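Local atomic coordinates of alginate lyase (Aplysia kurodai, PDB entry 5GMT), a protein that probably cleaves alginate as a polysaccharide lyase of family 14, with a specificity for polymannuronate. Residues S89-I94 with R230-N235; N158-S161 with D165-D168; E197-T202 with D207-I212. One frame throughout, in Å; residues are numbered along the deposited sequence.

Interaction 1 of 3, residues S89-I94 with R230-N235; sequences SVDAMI and RMRNTN
D91 and R232 face each other with their side chains crossing at about a right angle, the carboxylate plane turned 52° from the guanidinium plane. OD1 of D91 stands 3.8 Å from NH1 of R232, well out of the guanidinium plane, so this long salt bridge is electrostatic, with no guanidinium hydrogen directed at the carboxylate. Hydrogen bonds join the two groups through a water at the edge of the guanidinium group and in its plane: it donates to OD2 of D91 at 2.9 Å and accepts from NH1 of R232 at 3.0 Å. With chi1 at 57° and the chain extended from CG to NE, R232 carries its guanidinium group across to D91. Stronger partners lie outside the pair. OD1 of D91 is hydrogen-bonded to ND1 of H238, while R232 gives NH1 to the carbonyl of H237 and NE to that of N201. The aspartate thus has one oxygen for the histidine and the other for the water. Such a water-mediated ion pair joins two connections of a beta-sandwich of the concanavalin type: the approach to strand 92-102 and the loop between strands 222-229 and 238-247.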
loop_
_atom_site.group_PDB
_atom_site.type_symbol
_atom_site.label_atom_id
_atom_site.label_comp_id
_atom_site.label_asym_id
_atom_site.label_seq_id
_atom_site.Cartn_x
_atom_site.Cartn_y
_atom_site.Cartn_z
ATOM N N SER A 89 -15.749 10.593 7.386
ATOM C CA SER A 89 -15.809 11.489 6.236
ATOM C C SER A 89 -14.456 12.149 5.973
ATOM O O SER A 89 -14.375 13.366 5.730
ATOM C CB SER A 89 -16.890 12.559 6.439
ATOM O OG SER A 89 -16.562 13.372 7.548
ATOM N N VAL A 90 -13.398 11.342 6.011
ATOM C CA VAL A 90 -12.037 11.845 5.770
ATOM C C VAL A 90 -11.680 11.845 4.286
ATOM O O VAL A 90 -11.721 10.804 3.635
ATOM C CB VAL A 90 -10.988 11.018 6.532
ATOM C CG1 VAL A 90 -9.575 11.493 6.182
ATOM C CG2 VAL A 90 -11.231 11.131 8.030
ATOM N N ASP A 91 -11.306 13.012 3.766
ATOM C CA ASP A 91 -11.030 13.161 2.334
ATOM C C ASP A 91 -9.548 13.324 2.018
ATOM O O ASP A 91 -9.143 13.297 0.843
ATOM C CB ASP A 91 -11.814 14.352 1.779
ATOM C CG ASP A 91 -13.310 14.131 1.845
ATOM O OD1 ASP A 91 -13.733 12.956 1.774
ATOM O OD2 ASP A 91 -14.053 15.124 1.983
ATOM N N ALA A 92 -8.746 13.517 3.062
ATOM C CA ALA A 92 -7.299 13.581 2.897
ATOM C C ALA A 92 -6.598 12.811 4.016
ATOM O O ALA A 92 -6.962 12.913 5.188
ATOM C CB ALA A 92 -6.818 15.033 2.859
ATOM N N MET A 93 -5.584 12.040 3.641
ATOM C CA MET A 93 -4.922 11.178 4.594
ATOM C C MET A 93 -3.465 11.013 4.188
ATOM O O MET A 93 -3.150 10.967 2.999
ATOM C CB MET A 93 -5.646 9.828 4.634
ATOM C CG MET A 93 -5.572 9.056 5.912
ATOM S SD MET A 93 -6.527 7.530 5.766
ATOM C CE MET A 93 -8.106 8.058 6.420
ATOM N N ILE A 94 -2.578 10.934 5.174
ATOM C CA ILE A 94 -1.184 10.605 4.926
ATOM C C ILE A 94 -0.838 9.307 5.645
ATOM O O ILE A 94 -1.053 9.189 6.847
ATOM C CB ILE A 94 -0.218 11.716 5.414
ATOM C CG1 ILE A 94 -0.497 13.045 4.706
ATOM C CG2 ILE A 94 1.231 11.299 5.202
ATOM C CD1 ILE A 94 0.378 14.189 5.229
ATOM N N ARG A 230 -9.251 10.594 -10.361
ATOM C CA ARG A 230 -10.579 10.377 -9.813
ATOM C C ARG A 230 -10.563 9.105 -8.965
ATOM O O ARG A 230 -10.180 8.039 -9.462
ATOM C CB ARG A 230 -11.613 10.257 -10.940
ATOM C CG ARG A 230 -12.953 9.776 -10.460
ATOM C CD ARG A 230 -14.007 9.945 -11.522
ATOM N NE ARG A 230 -14.388 11.339 -11.675
ATOM C CZ ARG A 230 -14.444 11.984 -12.837
ATOM N NH1 ARG A 230 -14.148 11.365 -13.965
ATOM N NH2 ARG A 230 -14.814 13.255 -12.868
ATOM N N MET A 231 -10.942 9.223 -7.691
ATOM C CA MET A 231 -11.018 8.071 -6.798
ATOM C C MET A 231 -12.462 7.645 -6.558
ATOM O O MET A 231 -12.740 6.484 -6.259
ATOM C CB MET A 231 -10.359 8.369 -5.448
ATOM C CG MET A 231 -8.846 8.505 -5.494
ATOM S SD MET A 231 -8.367 10.137 -6.080
ATOM C CE MET A 231 -6.709 10.255 -5.371
ATOM N N ARG A 232 -13.382 8.597 -6.668
ATOM C CA ARG A 232 -14.770 8.316 -6.317
ATOM C C ARG A 232 -15.742 9.055 -7.241
ATOM O O ARG A 232 -15.400 10.092 -7.816
ATOM C CB ARG A 232 -15.024 8.704 -4.866
ATOM C CG ARG A 232 -14.692 10.160 -4.602
ATOM C CD ARG A 232 -15.093 10.620 -3.215
ATOM N NE ARG A 232 -14.845 12.051 -3.063
ATOM C CZ ARG A 232 -15.324 12.790 -2.072
ATOM N NH1 ARG A 232 -16.091 12.244 -1.137
ATOM N NH2 ARG A 232 -15.049 14.089 -2.030
ATOM N N ASN A 233 -16.948 8.511 -7.380
ATOM C CA ASN A 233 -17.988 9.173 -8.177
ATOM C C ASN A 233 -19.183 9.577 -7.343
ATOM O O ASN A 233 -20.155 10.128 -7.861
ATOM C CB ASN A 233 -18.453 8.283 -9.331
ATOM C CG ASN A 233 -17.470 8.271 -10.479
ATOM O OD1 ASN A 233 -17.244 9.298 -11.128
ATOM N ND2 ASN A 233 -16.881 7.114 -10.743
ATOM N N THR A 234 -19.109 9.320 -6.046
ATOM C CA THR A 234 -20.193 9.679 -5.166
ATOM C C THR A 234 -19.629 10.219 -3.863
ATOM O O THR A 234 -18.535 9.848 -3.446
ATOM C CB THR A 234 -21.133 8.476 -4.904
ATOM O OG1 THR A 234 -22.245 8.896 -4.111
ATOM C CG2 THR A 234 -20.400 7.348 -4.195
ATOM N N ASN A 235 -20.381 11.104 -3.224
ATOM C CA ASN A 235 -19.883 11.810 -2.057
ATOM C C ASN A 235 -19.876 10.992 -0.782
ATOM O O ASN A 235 -19.383 11.452 0.231
ATOM C CB ASN A 235 -20.701 13.080 -1.829
ATOM C CG ASN A 235 -20.229 14.223 -2.685
ATOM O OD1 ASN A 235 -19.159 14.784 -2.445
ATOM N ND2 ASN A 235 -21.014 14.572 -3.705
HETATM O O HOH W 1 -16.573 14.602 0.683
#

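Interaction 2 of 3, residues N158-S161 with D165-D168; sequences NQES and DRDD
E160 reaches R166 with CG set between its backbone N and carbonyl carbon (chi1 61°) and a chain that then runs out extended (chi2 167°) to present OE2. The chain of R166 instead bends at chi3 (53°), which turns its guanidinium group back toward D168. The glutamate and arginine side chains cross nearly perpendicularly. NH1 of R166 donates to OE2 of E160 at 3.0 Å, but the bond is far from straight: NH1 comes from above the carboxylate plane, and the oxygen is tilted out of the guanidinium plane. The same OE2 also lies 3.3 Å from CD of R166. D168 is held quite differently, side-on and in plane, with NE of R166 reaching OD1 at 3.0 Å and NH2 reaching OD2 at 2.9 Å, both on syn lone pairs. NH1 has a further acceptor in the carbonyl of N227, and OD2 of D168 also bonds the hydroxyl of Y224, tying this surface loop to strand 222-229. A leucine in place of R166 would probably leave the carboxylates of E160 and D168 without their shared positive mate. In this salt-bridge network, the in-plane pair of bonds fixes the rotation of the guanidinium group, whereas E160 adds a bent hydrogen bond within a salt bridge; the one positive charge of R166 probably offsets both carboxylates.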
loop_
_atom_site.group_PDB
_atom_site.type_symbol
_atom_site.label_atom_id
_atom_site.label_comp_id
_atom_site.label_asym_id
_atom_site.label_seq_id
_atom_site.Cartn_x
_atom_site.Cartn_y
_atom_site.Cartn_z
ATOM N N ASN A 158 -13.630 5.899 -15.154
ATOM C CA ASN A 158 -13.819 7.197 -15.803
ATOM C C ASN A 158 -12.777 8.234 -15.353
ATOM O O ASN A 158 -13.079 9.191 -14.647
ATOM C CB ASN A 158 -15.248 7.723 -15.575
ATOM C CG ASN A 158 -15.592 7.913 -14.115
ATOM O OD1 ASN A 158 -15.216 7.114 -13.264
ATOM N ND2 ASN A 158 -16.336 8.982 -13.817
ATOM N N GLN A 159 -11.542 8.045 -15.793
ATOM C CA GLN A 159 -10.492 9.004 -15.499
ATOM C C GLN A 159 -10.525 10.123 -16.531
ATOM O O GLN A 159 -11.319 10.083 -17.468
ATOM C CB GLN A 159 -9.127 8.311 -15.485
ATOM C CG GLN A 159 -9.007 7.246 -14.416
ATOM C CD GLN A 159 -9.150 7.813 -13.005
ATOM O OE1 GLN A 159 -8.585 8.862 -12.679
ATOM N NE2 GLN A 159 -9.908 7.125 -12.170
ATOM N N GLU A 160 -9.659 11.116 -16.362
ATOM C CA GLU A 160 -9.619 12.266 -17.267
ATOM C C GLU A 160 -9.311 11.845 -18.696
ATOM O O GLU A 160 -8.737 10.779 -18.923
ATOM C CB GLU A 160 -8.575 13.275 -16.792
ATOM C CG GLU A 160 -7.168 12.703 -16.758
ATOM C CD GLU A 160 -6.093 13.760 -16.595
ATOM O OE1 GLU A 160 -6.426 14.964 -16.497
ATOM O OE2 GLU A 160 -4.910 13.380 -16.570
ATOM N N SER A 161 -9.699 12.673 -19.665
ATOM C CA SER A 161 -9.375 12.372 -21.056
ATOM C C SER A 161 -7.867 12.176 -21.231
ATOM O O SER A 161 -7.065 12.916 -20.661
ATOM C CB SER A 161 -9.878 13.480 -21.988
ATOM O OG SER A 161 -11.282 13.607 -21.890
ATOM N N ASP A 165 -2.710 7.525 -21.812
ATOM C CA ASP A 165 -1.557 7.987 -22.586
ATOM C C ASP A 165 -0.614 8.908 -21.813
ATOM O O ASP A 165 0.354 9.431 -22.380
ATOM C CB ASP A 165 -2.034 8.716 -23.844
ATOM C CG ASP A 165 -2.735 7.798 -24.817
ATOM O OD1 ASP A 165 -2.270 6.655 -24.995
ATOM O OD2 ASP A 165 -3.762 8.219 -25.392
ATOM N N ARG A 166 -0.913 9.131 -20.536
ATOM C CA ARG A 166 -0.061 9.943 -19.676
ATOM C C ARG A 166 1.320 9.332 -19.556
ATOM O O ARG A 166 1.467 8.108 -19.507
ATOM C CB ARG A 166 -0.686 10.101 -18.287
ATOM C CG ARG A 166 -1.825 11.105 -18.255
ATOM C CD ARG A 166 -2.653 11.021 -16.979
ATOM N NE ARG A 166 -1.826 11.114 -15.779
ATOM C CZ ARG A 166 -2.274 11.482 -14.586
ATOM N NH1 ARG A 166 -3.551 11.820 -14.420
ATOM N NH2 ARG A 166 -1.438 11.523 -13.558
ATOM N N ASP A 167 2.332 10.190 -19.513
ATOM C CA ASP A 167 3.708 9.732 -19.373
ATOM C C ASP A 167 3.921 8.970 -18.050
ATOM O O ASP A 167 4.767 8.075 -17.972
ATOM C CB ASP A 167 4.664 10.922 -19.474
ATOM C CG ASP A 167 6.077 10.509 -19.827
ATOM O OD1 ASP A 167 6.244 9.467 -20.498
ATOM O OD2 ASP A 167 7.022 11.234 -19.445
ATOM N N ASP A 168 3.142 9.306 -17.025
ATOM C CA ASP A 168 3.327 8.667 -15.721
ATOM C C ASP A 168 2.391 7.479 -15.520
ATOM O O ASP A 168 2.287 6.960 -14.417
ATOM C CB ASP A 168 3.142 9.685 -14.585
ATOM C CG ASP A 168 1.722 10.238 -14.503
ATOM O OD1 ASP A 168 1.011 10.207 -15.523
ATOM O OD2 ASP A 168 1.323 10.707 -13.408
#

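Interaction 3 of 3, residues E197-T202 with D207-I212; sequences EVHINT and DGWVKI
H199 and W209 lay their rings face to face in an offset stack, with CD2 of H199 over one face of the indole and CZ2 of W209 over one face of the imidazole, 3.2 Å apart. The planes are only 11° from parallel, and the H199 ring centroid lies 4.1 Å from that of the indole six-membered ring. CB of H199 adds a CH-pi contact to the five-membered ring. At the indole edge lie O of D207 and CB of K211; CG of E197 lies at the edge of the imidazole. A chi1 of 52° swings the indole of W209 alongside H199. NE2 of H199 donates to OE2 of E197 at 2.8 Å, while ND1 of H199 and NE1 of W209 bond the backbone of A276.

Beneath the rings, E197-K211 and H199-W209 are hydrogen-bonded antiparallel pairs, with the non-hydrogen-bonded pair V198-V210 between them on the other face. Toward the turn, D207 receives N of T202 on OD1 and the hydroxyl OG1 of T202 on OD2, each at 2.7 Å. With NE2 on E197 and ND1 on A276, the imidazole of H199 is fixed in rotation, and the carboxylate would probably polarise it.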
loop_
_atom_site.group_PDB
_atom_site.type_symbol
_atom_site.label_atom_id
_atom_site.label_comp_id
_atom_site.label_asym_id
_atom_site.label_seq_id
_atom_site.Cartn_x
_atom_site.Cartn_y
_atom_site.Cartn_z
ATOM N N GLU A 197 0.599 10.476 0.575
ATOM C CA GLU A 197 -0.397 11.483 0.880
ATOM C C GLU A 197 -1.473 11.463 -0.194
ATOM O O GLU A 197 -1.182 11.558 -1.383
ATOM C CB GLU A 197 0.227 12.881 0.980
ATOM C CG GLU A 197 -0.825 13.961 1.231
ATOM C CD GLU A 197 -0.245 15.282 1.723
ATOM O OE1 GLU A 197 0.991 15.431 1.741
ATOM O OE2 GLU A 197 -1.039 16.179 2.089
ATOM N N VAL A 198 -2.717 11.307 0.241
ATOM C CA VAL A 198 -3.819 11.120 -0.682
ATOM C C VAL A 198 -4.904 12.149 -0.430
ATOM O O VAL A 198 -5.389 12.273 0.690
ATOM C CB VAL A 198 -4.445 9.711 -0.550
ATOM C CG1 VAL A 198 -5.655 9.578 -1.490
ATOM C CG2 VAL A 198 -3.415 8.630 -0.840
ATOM N N HIS A 199 -5.271 12.893 -1.469
ATOM C CA HIS A 199 -6.420 13.792 -1.396
ATOM C C HIS A 199 -7.409 13.336 -2.454
ATOM O O HIS A 199 -7.106 13.380 -3.648
ATOM C CB HIS A 199 -6.005 15.256 -1.616
ATOM C CG HIS A 199 -5.150 15.807 -0.517
ATOM N ND1 HIS A 199 -5.492 16.935 0.196
ATOM C CD2 HIS A 199 -3.986 15.362 0.015
ATOM C CE1 HIS A 199 -4.572 17.166 1.115
ATOM N NE2 HIS A 199 -3.642 16.232 1.021
ATOM N N ILE A 200 -8.582 12.874 -2.030
ATOM C CA ILE A 200 -9.500 12.304 -2.999
ATOM C C ILE A 200 -10.184 13.439 -3.739
ATOM O O ILE A 200 -10.189 14.582 -3.279
ATOM C CB ILE A 200 -10.539 11.348 -2.349
ATOM C CG1 ILE A 200 -11.399 12.062 -1.306
ATOM C CG2 ILE A 200 -9.841 10.147 -1.721
ATOM C CD1 ILE A 200 -12.395 11.094 -0.628
ATOM N N ASN A 201 -10.722 13.129 -4.909
ATOM C CA ASN A 201 -11.299 14.147 -5.779
ATOM C C ASN A 201 -12.592 14.759 -5.272
ATOM O O ASN A 201 -13.353 14.140 -4.523
ATOM C CB ASN A 201 -11.557 13.558 -7.162
ATOM C CG ASN A 201 -12.541 12.399 -7.119
ATOM O OD1 ASN A 201 -12.231 11.335 -6.578
ATOM N ND2 ASN A 201 -13.741 12.600 -7.695
ATOM N N THR A 202 -12.829 15.991 -5.697
ATOM C CA THR A 202 -14.177 16.545 -5.680
ATOM C C THR A 202 -15.043 15.670 -6.566
ATOM O O THR A 202 -14.643 15.340 -7.681
ATOM C CB THR A 202 -14.195 17.974 -6.214
ATOM O OG1 THR A 202 -13.175 18.734 -5.549
ATOM C CG2 THR A 202 -15.565 18.618 -5.986
ATOM N N ASP A 207 -9.654 15.942 -9.795
ATOM C CA ASP A 207 -8.752 16.832 -9.080
ATOM C C ASP A 207 -8.150 16.171 -7.841
ATOM O O ASP A 207 -7.582 16.839 -6.975
ATOM C CB ASP A 207 -9.470 18.141 -8.702
ATOM C CG ASP A 207 -10.742 17.919 -7.906
ATOM O OD1 ASP A 207 -11.078 16.758 -7.605
ATOM O OD2 ASP A 207 -11.402 18.918 -7.554
ATOM N N GLY A 208 -8.273 14.851 -7.746
ATOM C CA GLY A 208 -7.646 14.154 -6.629
ATOM C C GLY A 208 -6.164 13.991 -6.924
ATOM O O GLY A 208 -5.743 14.155 -8.073
ATOM N N TRP A 209 -5.367 13.671 -5.904
ATOM C CA TRP A 209 -3.955 13.400 -6.144
ATOM C C TRP A 209 -3.324 12.502 -5.099
ATOM O O TRP A 209 -3.845 12.338 -3.991
ATOM C CB TRP A 209 -3.165 14.715 -6.228
ATOM C CG TRP A 209 -3.350 15.673 -5.073
ATOM C CD1 TRP A 209 -4.354 16.588 -4.920
ATOM C CD2 TRP A 209 -2.478 15.845 -3.944
ATOM N NE1 TRP A 209 -4.173 17.301 -3.757
ATOM C CE2 TRP A 209 -3.024 16.866 -3.144
ATOM C CE3 TRP A 209 -1.293 15.229 -3.532
ATOM C CZ2 TRP A 209 -2.423 17.288 -1.955
ATOM C CZ3 TRP A 209 -0.699 15.646 -2.345
ATOM C CH2 TRP A 209 -1.264 16.661 -1.574
ATOM N N VAL A 210 -2.196 11.908 -5.476
ATOM C CA VAL A 210 -1.409 11.080 -4.577
ATOM C C VAL A 210 0.060 11.488 -4.689
ATOM O O VAL A 210 0.620 11.547 -5.786
ATOM C CB VAL A 210 -1.554 9.576 -4.903
ATOM C CG1 VAL A 210 -0.759 8.742 -3.913
ATOM C CG2 VAL A 210 -3.033 9.149 -4.899
ATOM N N LYS A 211 0.677 11.777 -3.554
ATOM C CA LYS A 211 2.102 12.094 -3.526
ATOM C C LYS A 211 2.808 11.039 -2.695
ATOM O O LYS A 211 2.479 10.835 -1.524
ATOM C CB LYS A 211 2.342 13.494 -2.945
ATOM C CG LYS A 211 3.825 13.880 -2.869
ATOM C CD LYS A 211 4.045 15.216 -2.168
ATOM C CE LYS A 211 5.531 15.553 -2.141
ATOM N NZ LYS A 211 5.828 16.832 -1.443
ATOM N N ILE A 212 3.758 10.352 -3.313
ATOM C CA ILE A 212 4.524 9.334 -2.627
ATOM C C ILE A 212 5.971 9.782 -2.515
ATOM O O ILE A 212 6.567 10.198 -3.507
ATOM C CB ILE A 212 4.449 7.991 -3.376
ATOM C CG1 ILE A 212 3.013 7.437 -3.329
ATOM C CG2 ILE A 212 5.465 7.000 -2.806
ATOM C CD1 ILE A 212 2.835 6.203 -4.191
#

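How the interactions relate
Interactions 1 and 3, their centres 8 Å apart, meet where strands 92-102 and 191-199 neighbour each other in one sheet. O of M93 accepts from N of V198 at 2.8 Å, and N of M231 probably bonds OD1 of N201 at 2.7 Å, so N201, just past strand 191-199, ties the hairpin connection to the 230-235 loop. That loop also meets interaction 2, whose centre is 19 Å from that of interaction 1: OD1 of N233 probably bonds ND2 of N158 at 2.9 Å. Interactions 2 and 3 do not touch, their nearest atoms being about 7 Å apart; residues 230-235 bridge them, contacting 158-161 on one hand and 197-202 on the other.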